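Local coordinates for uncharacterized protein (Ruminococcus gnavus, PDB 4QAN) that is of unknown function but adopts a cystatin-like fold, as a divergent member of the NTF2-like superfamily, and can bind a magnesium ion, at residues A[10-15]-A[249-254]; A[42-47]-A[203-208]. All coordinates share one frame; numbering follows the deposited sequence.

Interaction 1. Residues A[10-15]-A[249-254]; sequences NVTESL and SQDTSP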
# COMPACT_ATOMS: atom_id res chain seq x y z
N ASN A 10 -9.93 -2.89 -12.72
CA ASN A 10 -9.35 -2.96 -14.04
C ASN A 10 -8.62 -4.29 -14.10
O ASN A 10 -7.52 -4.44 -13.55
CB ASN A 10 -8.38 -1.80 -14.24
CG ASN A 10 -7.78 -1.76 -15.63
OD1 ASN A 10 -7.95 -2.68 -16.42
ND2 ASN A 10 -7.05 -0.68 -15.93
N VAL A 11 -9.26 -5.27 -14.72
CA VAL A 11 -8.62 -6.56 -14.93
C VAL A 11 -7.70 -6.36 -16.12
O VAL A 11 -8.09 -6.53 -17.27
CB VAL A 11 -9.64 -7.70 -15.18
CG1 VAL A 11 -8.94 -9.06 -15.17
CG2 VAL A 11 -10.75 -7.68 -14.14
N THR A 12 -6.47 -5.95 -15.83
CA THR A 12 -5.50 -5.59 -16.87
C THR A 12 -5.14 -6.83 -17.69
O THR A 12 -5.43 -7.95 -17.27
CB THR A 12 -4.22 -5.02 -16.26
OG1 THR A 12 -3.55 -6.03 -15.51
CG2 THR A 12 -4.51 -3.85 -15.35
N GLU A 13 -4.48 -6.63 -18.83
CA GLU A 13 -4.02 -7.74 -19.67
C GLU A 13 -3.18 -8.74 -18.88
O GLU A 13 -3.35 -9.95 -19.02
CB GLU A 13 -3.20 -7.23 -20.87
CG GLU A 13 -4.05 -6.69 -22.02
CD GLU A 13 -3.23 -5.92 -23.06
OE1 GLU A 13 -2.00 -6.12 -23.15
OE2 GLU A 13 -3.84 -5.11 -23.80
N SER A 14 -2.28 -8.25 -18.04
CA SER A 14 -1.46 -9.15 -17.22
C SER A 14 -2.30 -9.87 -16.17
O SER A 14 -2.12 -11.06 -15.93
CB SER A 14 -0.31 -8.39 -16.56
OG SER A 14 0.55 -7.86 -17.54
N LEU A 15 -3.24 -9.17 -15.55
CA LEU A 15 -4.12 -9.82 -14.58
C LEU A 15 -5.03 -10.86 -15.20
O LEU A 15 -5.45 -11.76 -14.50
CB LEU A 15 -4.95 -8.80 -13.82
CG LEU A 15 -4.13 -8.14 -12.72
CD1 LEU A 15 -4.81 -6.85 -12.28
CD2 LEU A 15 -3.90 -9.11 -11.55
N SER A 249 -5.51 1.79 -17.98
CA SER A 249 -4.42 1.32 -18.83
C SER A 249 -4.76 -0.06 -19.34
O SER A 249 -5.54 -0.80 -18.72
CB SER A 249 -3.07 1.28 -18.08
OG SER A 249 -3.16 0.51 -16.89
N GLN A 250 -4.21 -0.40 -20.48
CA GLN A 250 -4.47 -1.71 -21.05
C GLN A 250 -3.83 -2.76 -20.15
O GLN A 250 -4.49 -3.66 -19.67
CB GLN A 250 -3.93 -1.80 -22.48
CG GLN A 250 -4.52 -0.77 -23.44
CD GLN A 250 -6.05 -0.72 -23.41
OE1 GLN A 250 -6.73 -1.73 -23.67
NE2 GLN A 250 -6.60 0.45 -23.10
N ASP A 251 -2.55 -2.58 -19.87
CA ASP A 251 -1.80 -3.52 -19.06
C ASP A 251 -1.55 -2.98 -17.66
O ASP A 251 -1.87 -1.81 -17.35
CB ASP A 251 -0.48 -3.84 -19.76
CG ASP A 251 0.11 -5.17 -19.34
OD1 ASP A 251 -0.46 -5.85 -18.45
OD2 ASP A 251 1.15 -5.53 -19.89
N THR A 252 -1.04 -3.85 -16.79
CA THR A 252 -0.66 -3.49 -15.43
C THR A 252 0.42 -2.42 -15.48
O THR A 252 1.43 -2.60 -16.16
CB THR A 252 -0.12 -4.74 -14.70
OG1 THR A 252 -1.21 -5.63 -14.41
CG2 THR A 252 0.64 -4.37 -13.43
N SER A 253 0.20 -1.31 -14.78
CA SER A 253 1.08 -0.15 -14.85
C SER A 253 1.76 0.11 -13.51
O SER A 253 1.07 0.34 -12.52
CB SER A 253 0.28 1.08 -15.28
OG SER A 253 0.97 2.29 -14.99
N PRO A 254 3.11 0.10 -13.46
CA PRO A 254 3.77 0.44 -12.19
C PRO A 254 3.43 1.83 -11.72
O PRO A 254 3.21 2.04 -10.53
CB PRO A 254 5.27 0.32 -12.51
CG PRO A 254 5.38 0.22 -13.99
CD PRO A 254 4.07 -0.27 -14.51
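An ST motif at Thr12 and the loop leading into helix 254-275 form this contact, which fastens the N-terminal segment 10-15 onto residues 249-254. Thr12 holds OG1 between its backbone N and carbonyl carbon (chi1 66°), where it accepts from Leu15 N at 3.2 Å. Thr12 OG1 also shares a hydrogen bond with Thr252 OG1 at 2.6 Å, the two side chains crossing obliquely; Thr252 OG1 is further bonded to Tyr210 OH. At one end of the contact the Asn10 amide, with CG anti to the backbone N, sends ND2 to Ser249 O at 3.2 Å; the bond is nearly straight (170°), runs along a carbonyl lone pair and lies almost in the amide plane. The backbone adds Glu13 N to Gln250 O at 3.1 Å, again on a lone pair. Asp251 OD1 gathers the rest: Ser14 OG reaches its syn lone pair at a very short 2.4 Å, Thr252 N approaches from above the carboxylate plane at 2.7 Å, and Ser14 N adds a weak bond. An alanine in place of Asp251 would remove the acceptor shared by Ser14 OG and Thr252 N and would probably loosen the hold of the 249-254 loop on Ser14. Several donors converging on OD1 should favour an ionised Asp251, whereas Glu13 OE1, 4.6 Å from Asp251 OD2, is a like charge that may partly oppose it.

Interaction 2. Residues A[42-47]-A[203-208]; sequences DLDMAL and NQLTGA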
# COMPACT_ATOMS: atom_id res chain seq x y z
N ASP A 42 9.68 -8.27 -15.37
CA ASP A 42 8.24 -8.54 -15.42
C ASP A 42 7.61 -8.25 -14.07
O ASP A 42 7.65 -9.07 -13.16
CB ASP A 42 7.98 -9.99 -15.85
CG ASP A 42 6.49 -10.29 -16.05
OD1 ASP A 42 5.65 -9.54 -15.54
OD2 ASP A 42 6.16 -11.30 -16.71
N LEU A 43 7.02 -7.06 -13.96
CA LEU A 43 6.48 -6.58 -12.71
C LEU A 43 5.33 -7.45 -12.25
O LEU A 43 5.23 -7.81 -11.06
CB LEU A 43 5.98 -5.14 -12.89
CG LEU A 43 5.33 -4.50 -11.66
CD1 LEU A 43 6.36 -4.37 -10.57
CD2 LEU A 43 4.71 -3.16 -12.01
N ASP A 44 4.45 -7.79 -13.18
CA ASP A 44 3.29 -8.59 -12.86
C ASP A 44 3.73 -9.89 -12.19
O ASP A 44 3.25 -10.23 -11.09
CB ASP A 44 2.48 -8.89 -14.13
CG ASP A 44 1.34 -9.84 -13.87
OD1 ASP A 44 0.33 -9.39 -13.29
OD2 ASP A 44 1.46 -11.04 -14.23
N MSE A 45 4.66 -10.59 -12.85
CA MSE A 45 5.22 -11.83 -12.33
C MSE A 45 5.77 -11.66 -10.93
O MSE A 45 5.46 -12.45 -10.04
CB MSE A 45 6.28 -12.34 -13.31
CG MSE A 45 6.76 -13.72 -12.95
SE MSE A 45 8.26 -14.20 -14.13
CE MSE A 45 8.69 -15.88 -13.18
N ALA A 46 6.56 -10.61 -10.73
CA ALA A 46 7.20 -10.28 -9.45
C ALA A 46 6.21 -10.12 -8.31
O ALA A 46 6.40 -10.68 -7.24
CB ALA A 46 8.03 -9.01 -9.57
N LEU A 47 5.17 -9.31 -8.55
CA LEU A 47 4.13 -9.07 -7.55
C LEU A 47 3.50 -10.34 -7.01
O LEU A 47 3.29 -10.47 -5.81
CB LEU A 47 3.05 -8.16 -8.13
CG LEU A 47 3.50 -6.69 -8.25
CD1 LEU A 47 2.47 -5.86 -9.00
CD2 LEU A 47 3.75 -6.11 -6.88
N ASN A 203 9.34 -19.73 -15.71
CA ASN A 203 8.44 -18.74 -16.28
C ASN A 203 7.05 -19.28 -16.53
O ASN A 203 6.59 -19.37 -17.66
CB ASN A 203 9.02 -18.09 -17.53
CG ASN A 203 9.60 -19.09 -18.47
OD1 ASN A 203 9.26 -20.27 -18.45
ND2 ASN A 203 10.51 -18.62 -19.31
N GLN A 204 6.42 -19.67 -15.43
CA GLN A 204 4.97 -19.60 -15.30
C GLN A 204 4.77 -18.42 -14.35
O GLN A 204 5.74 -17.89 -13.81
CB GLN A 204 4.38 -20.85 -14.66
CG GLN A 204 5.07 -22.18 -14.96
CD GLN A 204 4.81 -22.65 -16.37
OE1 GLN A 204 4.98 -21.89 -17.33
NE2 GLN A 204 4.42 -23.92 -16.52
N LEU A 205 3.52 -18.04 -14.15
CA LEU A 205 3.14 -17.15 -13.06
C LEU A 205 2.47 -17.98 -11.98
O LEU A 205 2.00 -19.09 -12.23
CB LEU A 205 2.17 -16.07 -13.55
CG LEU A 205 2.42 -15.50 -14.93
CD1 LEU A 205 1.37 -14.45 -15.24
CD2 LEU A 205 3.83 -14.94 -15.03
N THR A 206 2.45 -17.44 -10.78
CA THR A 206 1.65 -17.96 -9.69
C THR A 206 0.49 -16.97 -9.50
O THR A 206 0.31 -16.05 -10.30
CB THR A 206 2.51 -18.14 -8.42
OG1 THR A 206 1.87 -19.07 -7.53
CG2 THR A 206 2.74 -16.78 -7.69
N GLY A 207 -0.30 -17.15 -8.45
CA GLY A 207 -1.59 -16.50 -8.38
C GLY A 207 -1.57 -14.99 -8.35
O GLY A 207 -0.64 -14.39 -7.82
N ALA A 208 -2.61 -14.39 -8.92
CA ALA A 208 -2.78 -12.95 -8.91
C ALA A 208 -3.08 -12.50 -7.49
O ALA A 208 -3.86 -13.13 -6.80
CB ALA A 208 -3.89 -12.53 -9.85
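The close-packed part of this contact lies between Met45, a selenomethionine, and Leu205, whose CA atoms are the nearest pair across the two segments at 5.8 Å. Met45 sets CG anti to its backbone N (chi1 -172°) and stays extended beyond it, so the chain reaches out obliquely to the 203-205 backbone. Leu205 turns CG beside its own N and lays CD2 obliquely against the Met45 stem, 3.8 Å from Met45 CG. Farther out, Met45 CE ends 3.6 Å from Gln204 O, a methyl-to-carbonyl contact at the tip. The other Leu205 branch points CD1 at Asp44 OD2, 3.6 Å away, the two side chains crossing at about a right angle; that carboxylate is committed to a salt bridge from OD2 to Arg48 NE. Segment 42-47 is the start of helix 43-48, with Asp42 as its N-cap: OD1 accepts from Met45 N at 3.1 Å in a straight bond (179°), the N-H arriving well above the carboxylate plane. This fixes the first turn from which Asp44 and Met45 project. Helix 27-39 covers Met45 through Ser36 and Ala37. No hydrogen bond joins the two segments directly, though Thr206 O is held by Arg48 NH1. The loose side is at Asn203, an exposed residue that offers Met45 CE its CA at 4.2 Å while its amide heads off from the helix.

Overall arrangement
From the N terminus, the chain passes helix 2-6 and lays down segment 10-15, then runs through helix 27-39 into the start of helix 43-48. Interaction 2 closes the inner loop, which carries the antiparallel sheet with strands 116-122 to 187-188, when 203-208 returns to helix 43-48. The chain continues through helices 221-234 and 237-242 to 249-254, where interaction 1 closes a longer loop with interaction 2 nested inside it. Their centres lie 13 Å apart, and they touch: Ser14 CB packs on Asp44 CG, Pro254 CB on Leu43 CD2, and Leu15 CD2 on Ala208 CB. Together they join the N-terminal segment, helix 43-48, the 203-208 loop and the entry to helix 254-275.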